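Local coordinates for putative Nitroreductase (Desulfovibrio desulfuricans subsp. desulfuricans str. G20, PDB 3E39), which binds flavin mononucleotide and probably acts as an FMN-dependent oxidoreductase of the nitroreductase family, at residues Ile39-Gly44 with Ala101-Gln106; Ile82-Asp87 with Gln106-Ala111; Leu33-Gly38 with Cys50-Ile55; Asn127-Leu132 with Leu143-Ala148. All coordinates share one frame; numbering follows the deposited sequence. Where two conformers were deposited one is given.

Contact 1. Residues Ile39-Gly44 with Ala101-Gln106; sequences IWAPSG and AGAAVQ. With FMN (flavin mononucleotide), chain G.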
loop_
_atom_site.group_PDB
_atom_site.type_symbol
_atom_site.label_atom_id
_atom_site.label_comp_id
_atom_site.label_asym_id
_atom_site.label_seq_id
_atom_site.Cartn_x
_atom_site.Cartn_y
_atom_site.Cartn_z
ATOM N N ILE A 39 -5.408 5.736 -8.220
ATOM C CA ILE A 39 -5.870 4.828 -9.264
ATOM C C ILE A 39 -4.717 4.066 -9.917
ATOM O O ILE A 39 -4.929 2.976 -10.484
ATOM C CB ILE A 39 -6.745 5.517 -10.327
ATOM C CG1 ILE A 39 -5.940 6.436 -11.218
ATOM C CG2 ILE A 39 -7.935 6.277 -9.678
ATOM C CD1 ILE A 39 -6.788 6.935 -12.433
ATOM N N TRP A 40 -3.501 4.604 -9.815
ATOM C CA TRP A 40 -2.296 3.969 -10.371
ATOM C C TRP A 40 -1.617 2.950 -9.436
ATOM O O TRP A 40 -0.625 2.321 -9.812
ATOM C CB TRP A 40 -1.325 4.990 -10.979
ATOM C CG TRP A 40 -1.809 5.376 -12.355
ATOM C CD1 TRP A 40 -2.628 6.419 -12.672
ATOM C CD2 TRP A 40 -1.627 4.632 -13.568
ATOM N NE1 TRP A 40 -2.912 6.405 -14.005
ATOM C CE2 TRP A 40 -2.316 5.314 -14.582
ATOM C CE3 TRP A 40 -0.918 3.484 -13.899
ATOM C CZ2 TRP A 40 -2.330 4.871 -15.894
ATOM C CZ3 TRP A 40 -0.936 3.034 -15.175
ATOM C CH2 TRP A 40 -1.642 3.728 -16.180
ATOM N N ALA A 41 -2.160 2.769 -8.241
ATOM C CA ALA A 41 -1.732 1.645 -7.413
ATOM C C ALA A 41 -2.089 0.362 -8.175
ATOM O O ALA A 41 -3.045 0.338 -8.970
ATOM C CB ALA A 41 -2.448 1.665 -6.054
ATOM N N PRO A 42 -1.334 -0.713 -7.956
ATOM C CA PRO A 42 -1.639 -1.988 -8.621
ATOM C C PRO A 42 -2.861 -2.708 -8.012
ATOM O O PRO A 42 -3.292 -2.412 -6.902
ATOM C CB PRO A 42 -0.368 -2.802 -8.373
ATOM C CG PRO A 42 0.126 -2.277 -7.042
ATOM C CD PRO A 42 -0.136 -0.806 -7.101
ATOM N N SER A 43 -3.429 -3.636 -8.773
ATOM C CA SER A 43 -4.508 -4.471 -8.309
ATOM C C SER A 43 -4.374 -5.815 -8.997
ATOM O O SER A 43 -3.851 -5.921 -10.121
ATOM C CB SER A 43 -5.877 -3.840 -8.605
ATOM O OG SER A 43 -6.153 -3.757 -9.993
ATOM N N GLY A 44 -4.843 -6.861 -8.336
ATOM C CA GLY A 44 -4.863 -8.181 -8.959
ATOM C C GLY A 44 -5.686 -8.134 -10.256
ATOM O O GLY A 44 -6.736 -7.477 -10.343
ATOM N N ALA A 101 -6.412 -1.945 -1.833
ATOM C CA ALA A 101 -6.964 -0.711 -1.264
ATOM C C ALA A 101 -5.882 -0.059 -0.412
ATOM O O ALA A 101 -5.707 1.153 -0.461
ATOM C CB ALA A 101 -8.225 -0.972 -0.452
ATOM N N GLY A 102 -5.131 -0.881 0.330
ATOM C CA GLY A 102 -3.998 -0.402 1.140
ATOM C C GLY A 102 -2.923 0.253 0.271
ATOM O O GLY A 102 -2.369 1.335 0.616
ATOM N N ALA A 103 -2.655 -0.364 -0.879
ATOM C CA ALA A 103 -1.635 0.173 -1.807
ATOM C C ALA A 103 -2.115 1.499 -2.399
ATOM O O ALA A 103 -1.319 2.445 -2.567
ATOM C CB ALA A 103 -1.301 -0.831 -2.884
ATOM N N ALA A 104 -3.413 1.594 -2.702
ATOM C CA ALA A 104 -4.008 2.839 -3.195
ATOM C C ALA A 104 -3.940 3.937 -2.131
ATOM O O ALA A 104 -3.536 5.056 -2.415
ATOM C CB ALA A 104 -5.456 2.615 -3.610
ATOM N N VAL A 105 -4.327 3.611 -0.896
ATOM C CA VAL A 105 -4.256 4.584 0.211
ATOM C C VAL A 105 -2.784 5.049 0.380
ATOM O O VAL A 105 -2.517 6.225 0.467
ATOM C CB VAL A 105 -4.872 4.065 1.527
ATOM C CG1 VAL A 105 -4.621 5.039 2.680
ATOM C CG2 VAL A 105 -6.395 3.754 1.423
ATOM N N GLN A 106 -1.826 4.118 0.406
ATOM C CA GLN A 106 -0.440 4.462 0.581
ATOM C C GLN A 106 0.067 5.408 -0.506
ATOM O O GLN A 106 0.734 6.375 -0.190
ATOM C CB GLN A 106 0.444 3.199 0.647
ATOM C CG GLN A 106 1.910 3.493 0.994
ATOM C CD GLN A 106 2.132 4.135 2.383
ATOM O OE1 GLN A 106 1.252 4.142 3.256
ATOM N NE2 GLN A 106 3.358 4.609 2.606
HETATM N N1 FMN G . 1.179 -10.193 -11.441
HETATM C C2 FMN G . 1.582 -11.452 -11.820
HETATM O O2 FMN G . 2.234 -11.556 -12.830
HETATM N N3 FMN G . 1.298 -12.573 -11.072
HETATM C C4 FMN G . 0.598 -12.495 -9.900
HETATM O O4 FMN G . 0.633 -13.449 -9.120
HETATM C C4A FMN G . 0.166 -11.247 -9.495
HETATM N N5 FMN G . -0.537 -11.124 -8.332
HETATM C C5A FMN G . -0.932 -9.872 -7.911
HETATM C C6 FMN G . -1.661 -9.790 -6.742
HETATM C C7 FMN G . -2.071 -8.543 -6.271
HETATM C C7M FMN G . -2.912 -8.434 -5.027
HETATM C C8 FMN G . -1.777 -7.377 -6.973
HETATM C C8M FMN G . -2.010 -6.009 -6.353
HETATM C C9 FMN G . -1.077 -7.472 -8.159
HETATM C C9A FMN G . -0.653 -8.722 -8.654
HETATM N N10 FMN G . 0.083 -8.852 -9.847
HETATM C C10 FMN G . 0.476 -10.091 -10.254
HETATM C "C1'" FMN G . 0.482 -7.667 -10.678
HETATM C "C2'" FMN G . -0.736 -7.102 -11.417
HETATM O "O2'" FMN G . -1.091 -7.955 -12.484
HETATM C "C3'" FMN G . -0.447 -5.673 -11.858
HETATM O "O3'" FMN G . -0.264 -4.821 -10.772
HETATM C "C4'" FMN G . -1.554 -5.101 -12.756
HETATM O "O4'" FMN G . -1.650 -5.870 -13.948
HETATM C "C5'" FMN G . -1.254 -3.671 -13.163
HETATM O "O5'" FMN G . 0.025 -3.572 -13.781
HETATM P P FMN G . 1.121 -2.574 -13.204
HETATM O O1P FMN G . 2.227 -2.468 -14.227
HETATM O O2P FMN G . 1.579 -3.161 -11.880
HETATM O O3P FMN G . 0.511 -1.222 -12.976
#

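Contact 2. Residues Ile82-Asp87 with Gln106-Ala111; sequences ILVFLD and QNMLLA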
loop_
_atom_site.group_PDB
_atom_site.type_symbol
_atom_site.label_atom_id
_atom_site.label_comp_id
_atom_site.label_asym_id
_atom_site.label_seq_id
_atom_site.Cartn_x
_atom_site.Cartn_y
_atom_site.Cartn_z
ATOM N N ILE A 82 -10.936 12.041 1.530
ATOM C CA ILE A 82 -11.151 11.138 0.411
ATOM C C ILE A 82 -11.594 9.786 1.006
ATOM O O ILE A 82 -10.858 9.139 1.764
ATOM C CB ILE A 82 -9.893 10.968 -0.505
ATOM C CG1 ILE A 82 -9.510 12.296 -1.179
ATOM C CG2 ILE A 82 -10.148 9.882 -1.620
ATOM C CD1 ILE A 82 -8.151 12.250 -1.895
ATOM N N LEU A 83 -12.827 9.399 0.717
ATOM C CA LEU A 83 -13.320 8.098 1.117
ATOM C C LEU A 83 -12.923 7.061 0.067
ATOM O O LEU A 83 -13.082 7.291 -1.143
ATOM C CB LEU A 83 -14.827 8.118 1.349
ATOM C CG LEU A 83 -15.349 9.173 2.316
ATOM C CD1 LEU A 83 -16.886 9.062 2.456
ATOM C CD2 LEU A 83 -14.681 9.054 3.655
ATOM N N VAL A 84 -12.367 5.946 0.538
ATOM C CA VAL A 84 -11.921 4.864 -0.322
ATOM C C VAL A 84 -12.793 3.625 -0.116
ATOM O O VAL A 84 -13.037 3.204 1.017
ATOM C CB VAL A 84 -10.463 4.517 0.005
ATOM C CG1 VAL A 84 -9.895 3.496 -1.000
ATOM C CG2 VAL A 84 -9.629 5.813 0.048
ATOM N N PHE A 85 -13.216 3.018 -1.226
ATOM C CA PHE A 85 -14.071 1.847 -1.196
ATOM C C PHE A 85 -13.581 0.804 -2.196
ATOM O O PHE A 85 -12.770 1.079 -3.095
ATOM C CB PHE A 85 -15.512 2.172 -1.646
ATOM C CG PHE A 85 -16.137 3.323 -0.932
ATOM C CD1 PHE A 85 -15.883 4.621 -1.353
ATOM C CD2 PHE A 85 -16.997 3.119 0.140
ATOM C CE1 PHE A 85 -16.432 5.690 -0.697
ATOM C CE2 PHE A 85 -17.557 4.199 0.795
ATOM C CZ PHE A 85 -17.280 5.475 0.380
ATOM N N LEU A 86 -14.026 -0.424 -1.994
ATOM C CA LEU A 86 -13.909 -1.436 -3.023
ATOM C C LEU A 86 -15.314 -1.643 -3.580
ATOM O O LEU A 86 -16.310 -1.697 -2.838
ATOM C CB LEU A 86 -13.394 -2.779 -2.515
ATOM C CG LEU A 86 -11.956 -2.822 -2.023
ATOM C CD1 LEU A 86 -11.669 -4.073 -1.271
ATOM C CD2 LEU A 86 -11.019 -2.667 -3.214
ATOM N N ASP A 87 -15.381 -1.727 -4.897
ATOM C CA ASP A 87 -16.616 -2.077 -5.599
ATOM C C ASP A 87 -16.746 -3.591 -5.474
ATOM O O ASP A 87 -15.932 -4.357 -5.995
ATOM C CB ASP A 87 -16.520 -1.640 -7.049
ATOM C CG ASP A 87 -17.755 -2.013 -7.872
ATOM O OD1 ASP A 87 -18.467 -2.970 -7.542
ATOM O OD2 ASP A 87 -17.976 -1.374 -8.899
ATOM N N GLN A 106 -1.826 4.118 0.406
ATOM C CA GLN A 106 -0.440 4.462 0.581
ATOM C C GLN A 106 0.067 5.408 -0.506
ATOM O O GLN A 106 0.734 6.375 -0.190
ATOM C CB GLN A 106 0.444 3.199 0.647
ATOM C CG GLN A 106 1.910 3.493 0.994
ATOM C CD GLN A 106 2.132 4.135 2.383
ATOM O OE1 GLN A 106 1.252 4.142 3.256
ATOM N NE2 GLN A 106 3.358 4.609 2.606
ATOM N N ASN A 107 -0.278 5.145 -1.772
ATOM C CA ASN A 107 0.080 6.045 -2.859
ATOM C C ASN A 107 -0.466 7.447 -2.624
ATOM O O ASN A 107 0.223 8.423 -2.863
ATOM C CB ASN A 107 -0.468 5.552 -4.198
ATOM C CG ASN A 107 0.449 4.602 -4.914
ATOM O OD1 ASN A 107 1.551 4.273 -4.438
ATOM N ND2 ASN A 107 0.006 4.165 -6.090
HETATM N N MSE A 108 -1.710 7.527 -2.172
HETATM C CA MSE A 108 -2.342 8.808 -1.897
HETATM C C MSE A 108 -1.679 9.562 -0.743
HETATM O O MSE A 108 -1.506 10.771 -0.817
HETATM C CB MSE A 108 -3.848 8.634 -1.718
HETATM C CG MSE A 108 -4.511 8.289 -3.049
HETATM SE SE MSE A 108 -6.405 8.356 -3.047
HETATM C CE MSE A 108 -6.666 6.687 -1.952
ATOM N N LEU A 109 -1.254 8.844 0.302
ATOM C CA LEU A 109 -0.547 9.447 1.440
ATOM C C LEU A 109 0.836 9.971 0.987
ATOM O O LEU A 109 1.269 11.049 1.407
ATOM C CB LEU A 109 -0.373 8.431 2.576
ATOM C CG LEU A 109 -1.616 7.950 3.319
ATOM C CD1 LEU A 109 -1.183 6.940 4.403
ATOM C CD2 LEU A 109 -2.434 9.151 3.846
ATOM N N LEU A 110 1.531 9.191 0.143
ATOM C CA LEU A 110 2.821 9.604 -0.410
ATOM C C LEU A 110 2.627 10.823 -1.343
ATOM O O LEU A 110 3.401 11.784 -1.319
ATOM C CB LEU A 110 3.497 8.448 -1.150
ATOM C CG LEU A 110 3.984 7.306 -0.241
ATOM C CD1 LEU A 110 4.489 6.093 -1.049
ATOM C CD2 LEU A 110 5.090 7.814 0.725
ATOM N N ALA A 111 1.571 10.781 -2.144
ATOM C CA ALA A 111 1.251 11.883 -3.038
ATOM C C ALA A 111 0.952 13.152 -2.247
ATOM O O ALA A 111 1.456 14.235 -2.599
ATOM C CB ALA A 111 0.096 11.537 -3.966
#

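Contact 3. Residues Leu33-Gly38 with Cys50-Ile55; sequences LILEAG and CRFLVI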
loop_
_atom_site.group_PDB
_atom_site.type_symbol
_atom_site.label_atom_id
_atom_site.label_comp_id
_atom_site.label_asym_id
_atom_site.label_seq_id
_atom_site.Cartn_x
_atom_site.Cartn_y
_atom_site.Cartn_z
ATOM N N LEU A 33 -4.356 15.237 -8.357
ATOM C CA LEU A 33 -3.065 14.542 -8.350
ATOM C C LEU A 33 -3.038 13.406 -7.315
ATOM O O LEU A 33 -2.469 12.330 -7.588
ATOM C CB LEU A 33 -1.898 15.487 -8.107
ATOM C CG LEU A 33 -1.638 16.461 -9.249
ATOM C CD1 LEU A 33 -0.632 17.508 -8.814
ATOM C CD2 LEU A 33 -1.170 15.696 -10.526
ATOM N N ILE A 34 -3.663 13.638 -6.154
ATOM C CA ILE A 34 -3.728 12.621 -5.115
ATOM C C ILE A 34 -4.559 11.426 -5.615
ATOM O O ILE A 34 -4.160 10.270 -5.508
ATOM C CB ILE A 34 -4.264 13.184 -3.787
ATOM C CG1 ILE A 34 -3.227 14.135 -3.159
ATOM C CG2 ILE A 34 -4.548 12.058 -2.798
ATOM C CD1 ILE A 34 -3.782 15.043 -2.033
ATOM N N LEU A 35 -5.709 11.713 -6.193
ATOM C CA LEU A 35 -6.581 10.653 -6.698
ATOM C C LEU A 35 -5.879 9.868 -7.822
ATOM O O LEU A 35 -5.971 8.642 -7.866
ATOM C CB LEU A 35 -7.898 11.239 -7.189
ATOM C CG LEU A 35 -8.869 11.765 -6.130
ATOM C CD1 LEU A 35 -9.999 12.520 -6.860
ATOM C CD2 LEU A 35 -9.405 10.662 -5.290
ATOM N N GLU A 36 -5.162 10.576 -8.701
ATOM C CA GLU A 36 -4.403 9.916 -9.809
ATOM C C GLU A 36 -3.362 8.944 -9.268
ATOM O O GLU A 36 -3.126 7.878 -9.851
ATOM C CB GLU A 36 -3.710 10.964 -10.707
ATOM C CG GLU A 36 -4.663 11.663 -11.688
ATOM C CD GLU A 36 -5.168 10.749 -12.775
ATOM O OE1 GLU A 36 -4.441 9.813 -13.187
ATOM O OE2 GLU A 36 -6.290 10.975 -13.256
ATOM N N ALA A 37 -2.724 9.320 -8.161
ATOM C CA ALA A 37 -1.767 8.423 -7.472
ATOM C C ALA A 37 -2.517 7.169 -7.007
ATOM O O ALA A 37 -2.056 6.037 -7.160
ATOM C CB ALA A 37 -1.122 9.128 -6.278
ATOM N N GLY A 38 -3.696 7.380 -6.435
ATOM C CA GLY A 38 -4.526 6.279 -5.982
ATOM C C GLY A 38 -4.926 5.271 -7.057
ATOM O O GLY A 38 -4.766 4.064 -6.833
ATOM N N CYS A 50 -10.963 -0.275 -6.698
ATOM C CA CYS A 50 -11.131 0.873 -5.820
ATOM C C CYS A 50 -12.024 1.960 -6.407
ATOM O O CYS A 50 -11.965 2.281 -7.611
ATOM C CB CYS A 50 -9.791 1.473 -5.380
ATOM S SG CYS A 50 -8.780 0.338 -4.424
ATOM N N ARG A 51 -12.796 2.574 -5.508
ATOM C CA ARG A 51 -13.716 3.661 -5.843
ATOM C C ARG A 51 -13.485 4.763 -4.794
ATOM O O ARG A 51 -13.107 4.473 -3.655
ATOM C CB ARG A 51 -15.154 3.175 -5.815
ATOM C CG ARG A 51 -15.478 2.084 -6.817
ATOM C CD ARG A 51 -15.373 2.548 -8.284
ATOM N NE ARG A 51 -15.723 1.405 -9.147
ATOM C CZ ARG A 51 -14.872 0.470 -9.572
ATOM N NH1 ARG A 51 -13.580 0.565 -9.330
ATOM N NH2 ARG A 51 -15.322 -0.551 -10.319
ATOM N N PHE A 52 -13.750 6.005 -5.179
ATOM C CA PHE A 52 -13.406 7.156 -4.342
ATOM C C PHE A 52 -14.529 8.156 -4.267
ATOM O O PHE A 52 -15.294 8.335 -5.235
ATOM C CB PHE A 52 -12.162 7.839 -4.912
ATOM C CG PHE A 52 -11.044 6.869 -5.210
ATOM C CD1 PHE A 52 -10.130 6.521 -4.244
ATOM C CD2 PHE A 52 -10.969 6.224 -6.449
ATOM C CE1 PHE A 52 -9.115 5.618 -4.516
ATOM C CE2 PHE A 52 -9.950 5.299 -6.707
ATOM C CZ PHE A 52 -9.022 5.019 -5.737
ATOM N N LEU A 53 -14.630 8.808 -3.113
ATOM C CA LEU A 53 -15.606 9.869 -2.920
ATOM C C LEU A 53 -14.931 11.006 -2.178
ATOM O O LEU A 53 -14.446 10.827 -1.061
ATOM C CB LEU A 53 -16.809 9.358 -2.147
ATOM C CG LEU A 53 -17.916 10.390 -1.888
ATOM C CD1 LEU A 53 -18.417 11.109 -3.148
ATOM C CD2 LEU A 53 -19.022 9.692 -1.132
ATOM N N VAL A 54 -14.917 12.178 -2.798
ATOM C CA VAL A 54 -14.306 13.365 -2.196
ATOM C C VAL A 54 -15.323 14.142 -1.395
ATOM O O VAL A 54 -16.424 14.434 -1.903
ATOM C CB VAL A 54 -13.693 14.284 -3.306
ATOM C CG1 VAL A 54 -13.108 15.582 -2.712
ATOM C CG2 VAL A 54 -12.628 13.514 -4.138
ATOM N N ILE A 55 -14.940 14.503 -0.152
ATOM C CA ILE A 55 -15.805 15.288 0.733
ATOM C C ILE A 55 -14.997 16.452 1.272
ATOM O O ILE A 55 -14.106 16.255 2.109
ATOM C CB ILE A 55 -16.346 14.470 1.937
ATOM C CG1 ILE A 55 -17.134 13.235 1.464
ATOM C CG2 ILE A 55 -17.239 15.341 2.830
ATOM C CD1 ILE A 55 -18.408 13.523 0.748
#

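Contact 4. Residues Asn127-Leu132 with Leu143-Ala148; sequences NQAATL and LSFEAA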
loop_
_atom_site.group_PDB
_atom_site.type_symbol
_atom_site.label_atom_id
_atom_site.label_comp_id
_atom_site.label_asym_id
_atom_site.label_seq_id
_atom_site.Cartn_x
_atom_site.Cartn_y
_atom_site.Cartn_z
ATOM N N ASN A 127 -15.384 0.959 10.870
ATOM C CA ASN A 127 -16.133 0.096 11.800
ATOM C C ASN A 127 -17.629 0.450 11.806
ATOM O O ASN A 127 -18.459 -0.385 12.166
ATOM C CB ASN A 127 -15.652 0.261 13.234
ATOM C CG ASN A 127 -14.199 -0.029 13.426
ATOM O OD1 ASN A 127 -13.530 -0.598 12.559
ATOM N ND2 ASN A 127 -13.687 0.344 14.602
ATOM N N GLN A 128 -17.947 1.699 11.470
ATOM C CA GLN A 128 -19.329 2.179 11.396
ATOM C C GLN A 128 -19.934 2.161 9.990
ATOM O O GLN A 128 -20.956 2.799 9.738
ATOM C CB GLN A 128 -19.392 3.600 11.975
ATOM C CG GLN A 128 -19.159 3.720 13.473
ATOM C CD GLN A 128 -17.719 3.432 13.940
ATOM O OE1 GLN A 128 -17.471 2.440 14.638
ATOM N NE2 GLN A 128 -16.768 4.300 13.540
ATOM N N ALA A 129 -19.343 1.402 9.077
ATOM C CA ALA A 129 -19.825 1.364 7.695
ATOM C C ALA A 129 -21.318 1.094 7.519
ATOM O O ALA A 129 -21.956 1.705 6.684
ATOM C CB ALA A 129 -19.032 0.290 6.888
ATOM N N ALA A 130 -21.865 0.147 8.271
ATOM C CA ALA A 130 -23.278 -0.276 8.097
ATOM C C ALA A 130 -24.300 0.858 8.244
ATOM O O ALA A 130 -25.317 0.876 7.568
ATOM C CB ALA A 130 -23.611 -1.433 9.103
ATOM N N THR A 131 -23.998 1.783 9.135
ATOM C CA THR A 131 -24.845 2.940 9.410
ATOM C C THR A 131 -24.357 4.150 8.632
ATOM O O THR A 131 -25.158 4.898 8.069
ATOM C CB THR A 131 -24.908 3.223 10.930
ATOM O OG1 THR A 131 -23.594 3.421 11.469
ATOM C CG2 THR A 131 -25.563 2.043 11.649
ATOM N N LEU A 132 -23.045 4.337 8.552
ATOM C CA LEU A 132 -22.516 5.482 7.819
ATOM C C LEU A 132 -22.822 5.494 6.309
ATOM O O LEU A 132 -23.212 6.525 5.779
ATOM C CB LEU A 132 -20.999 5.615 8.075
ATOM C CG LEU A 132 -20.218 6.718 7.346
ATOM C CD1 LEU A 132 -20.764 8.129 7.640
ATOM C CD2 LEU A 132 -18.744 6.584 7.730
ATOM N N LEU A 143 -20.703 -1.535 -2.092
ATOM C CA LEU A 143 -19.391 -1.014 -1.730
ATOM C C LEU A 143 -18.902 -1.483 -0.371
ATOM O O LEU A 143 -19.701 -1.592 0.564
ATOM C CB LEU A 143 -19.513 0.521 -1.709
ATOM C CG LEU A 143 -19.903 1.255 -3.016
ATOM C CD1 LEU A 143 -20.318 2.704 -2.684
ATOM C CD2 LEU A 143 -18.784 1.178 -4.046
ATOM N N SER A 144 -17.603 -1.800 -0.285
ATOM C CA SER A 144 -16.916 -2.107 0.960
ATOM C C SER A 144 -16.116 -0.846 1.306
ATOM O O SER A 144 -15.321 -0.395 0.493
ATOM C CB SER A 144 -15.969 -3.298 0.800
ATOM O OG SER A 144 -15.122 -3.380 1.910
ATOM N N PHE A 145 -16.369 -0.277 2.482
ATOM C CA PHE A 145 -15.738 0.936 2.926
ATOM C C PHE A 145 -14.379 0.559 3.483
ATOM O O PHE A 145 -14.304 -0.152 4.483
ATOM C CB PHE A 145 -16.652 1.635 3.946
ATOM C CG PHE A 145 -16.128 2.938 4.492
ATOM C CD1 PHE A 145 -15.354 3.812 3.725
ATOM C CD2 PHE A 145 -16.492 3.340 5.782
ATOM C CE1 PHE A 145 -14.894 5.014 4.254
ATOM C CE2 PHE A 145 -16.054 4.559 6.297
ATOM C CZ PHE A 145 -15.259 5.401 5.529
ATOM N N GLU A 146 -13.315 1.038 2.826
ATOM C CA GLU A 146 -11.941 0.665 3.196
ATOM C C GLU A 146 -11.179 1.636 4.103
ATOM O O GLU A 146 -10.443 1.200 4.992
ATOM C CB GLU A 146 -11.124 0.451 1.927
ATOM C CG GLU A 146 -11.680 -0.600 1.027
ATOM C CD GLU A 146 -11.558 -1.979 1.635
ATOM O OE1 GLU A 146 -10.414 -2.441 1.876
ATOM O OE2 GLU A 146 -12.613 -2.581 1.879
ATOM N N ALA A 147 -11.328 2.938 3.866
ATOM C CA ALA A 147 -10.574 3.954 4.609
ATOM C C ALA A 147 -11.060 5.337 4.281
ATOM O O ALA A 147 -11.708 5.523 3.259
ATOM C CB ALA A 147 -9.081 3.873 4.182
ATOM N N ALA A 148 -10.735 6.306 5.140
ATOM C CA ALA A 148 -10.941 7.722 4.833
ATOM C C ALA A 148 -9.571 8.370 4.988
ATOM O O ALA A 148 -8.879 8.065 5.923
ATOM C CB ALA A 148 -11.929 8.384 5.802
#

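Contact 1. Residues Ile39-Gly44 with Ala101-Gln106
Ala41 sets its methyl group into the backbone of helix 94-114, beside Ala103 and Ala104. The contact across the two segments is entirely apolar. Ala41 CB lies 3.5 Å from Ala104 CA, tighter than usual for two carbons, and 4.0 Å from Ala104 CB. Ala41 CB also meets Ala103 CB at 4.2 Å, while Pro42 CD adds a looser touch to the same Ala103 methyl. Alanines at both positions bring the loop close against the helix surface.

Flavin contacts form the second group. Pro42 CB comes to 3.1 Å from FMN O3' of the ribityl chain. Gly44 N is 3.4 Å from FMN C8. Ser43 CA is 3.5 Å from FMN C8M, a methyl on the ring. Ser43 OG is taken up by the backbone N of Gln48. The polar grip on this FMN includes Ser17, Arg19 and Arg162 of the second subunit, so the cofactor sits at the dimer interface. Chemically, a close methyl-to-helix contact sets the loop against helix 94-114 just before the flavin-lining residues, which offer the flavin and its sugar chain mainly van der Waals surface.

Contact 2. Residues Ile82-Asp87 with Gln106-Ala111
Asp87 OD1, at the end of the strand segment whose Val84 and Ile82 meet Met108, is held by two donors: a salt bridge from Arg142 NE and a hydrogen bond from the backbone N of Glu89. Its partner oxygen OD2 forms a salt bridge with Arg51 NH2 on the adjacent strand. The carboxylate is buried, and two arginines would be expected to favour its charged form.

The contact with helix 94-114 itself is apolar and rests on Met108, modelled as selenomethionine. Two conformers were deposited, so its details apply to the one described. Its CG stands anti to the carbonyl carbon (chi1 -70°), and the chain bends at chi3, -72°, which turns CE toward Val84. There Met108 CE meets Val84 CG2 at 3.7 Å, the two side chains lying alongside each other and pointing opposite ways. Met108 SE lies 4.3 Å from Ile82 CG2. Around them Ile34, Phe52 and Ile149 also touch Met108, making one hydrophobic layer between the central helix and the antiparallel sheet.

On the same helix Asn107 ND2 donates to Ala37 O, and Asn107 OD1 accepts from Gln106 NE2 of the second subunit. The chemistry implies a division of labour: the selenomethionine chain makes van der Waals contact with the sheet through its selenium and methyl, while directed polar bonds secure the strand end and the dimer-facing side of the helix.

Contact 3. Residues Leu33-Gly38 with Cys50-Ile55
Leu35 and Phe52 join helix 28-39 to strand 50-56 in the alpha+beta nitroreductase-type flavin fold, where helices pack on an antiparallel sheet. The helix segment runs nearly antiparallel to the strand segment, at 166°, with the axes 10.4 Å apart at their closest. Strand 50-56 is outermost in this chain's sheet, but the backbone of Phe52 is hydrogen-bonded to the second subunit.

Branched aliphatic contacts come first. Leu35 divides its two methyls between alternate residues of the strand, Phe52 and Val54, whose CB atoms both face the helix. Leu35 CD1 meets Val54 CG2 at 3.9 Å. Leu35 CD2 rests 4.0 Å from Phe52 CB and nearly as close to the ring carbon CG. The CG of Leu35 is anti to its carbonyl carbon (chi1 -71°), which carries the fork from the helix flank toward the strand. Ile82, on the next strand, touches Leu35 too.

The aromatic contact is made with main chain. Phe52 extends its ring alongside Leu35 in the opposite direction and brings CZ to 4.3 Å from Gly38 C, an oblique approach. Having no side chain, Gly38 presents backbone to the ring; Phe52 also touches Met108 of helix 94-114.

The polar bonds run along the strand and to its neighbours rather than to the helix. Arg51 folds back on its own chain and donates through NH1 to Gln48 O. Arg51 NH1 also reaches Cys50 O at 2.9 Å with an N-H...O angle of 155°, the oxygen lying in the guanidinium plane but the nitrogen standing well above the carbonyl plane.

Contact 4. Residues Asn127-Leu132 with Leu143-Ala148
Phe145 reaches from strand 143-152 toward the start of helix 129-135, and its atoms meet two side chains in turn. Phe145 CB lies 4.0 Å from Ala129 CB. Because CG is anti to the backbone N (chi1 -179°), the ring extends onward past that methyl. Phe145 CD2 is 4.1 Å from Ala129 CB, which sits at the ring edge, near its plane. One atom further along the same side, Phe145 CE2 comes to 3.7 Å from Leu132 CD2, a slanting approach. Toward the strand 80-87 the aromatic group touches Leu83 and meets the ring of Phe85, the two planes inclined by about 30°.

Ala129 and Leu132 occupy the first turn of the helix, with Gln128 at the N-cap position; Gln128 O receives Leu132 N at 2.9 Å. The strand carries a classic beta bulge directly after Phe145, where Glu146 and Ala147 both face Val84. Leu132 also touches Ile64 and Leu65, so helix 61-66 adjoins the same hydrophobic patch.

On the other side of the strand Ser144 OG donates to Glu146 OE2 at 2.6 Å, meeting that oxygen nearly in line with its C-O bond. Glu146 OE1 is bonded to His98 ND1 of helix 94-114.

Overall arrangement
From the N terminus, contact 3 comes first, closing a short loop between helix 28-39 and strand 50-56, outermost within the chain. Residues 39-44, whose last three line the flavin pocket, lie inside that loop but pair further on, with helix 94-114, so contact 1 crosses contact 3. Contact 2 joins strand 80-87 to the same helix, starting before residues 101-106 and ending after them; it therefore crosses contact 1, and the two share Gln106. Contact 4 follows in series, tying helix 129-135 to strand 143-152. Backbone bonds of strand 80-87 to strands 50-56 and 143-152 join contacts 2, 3 and 4 in one sheet, with helix 94-114 linking it to the cofactor loop.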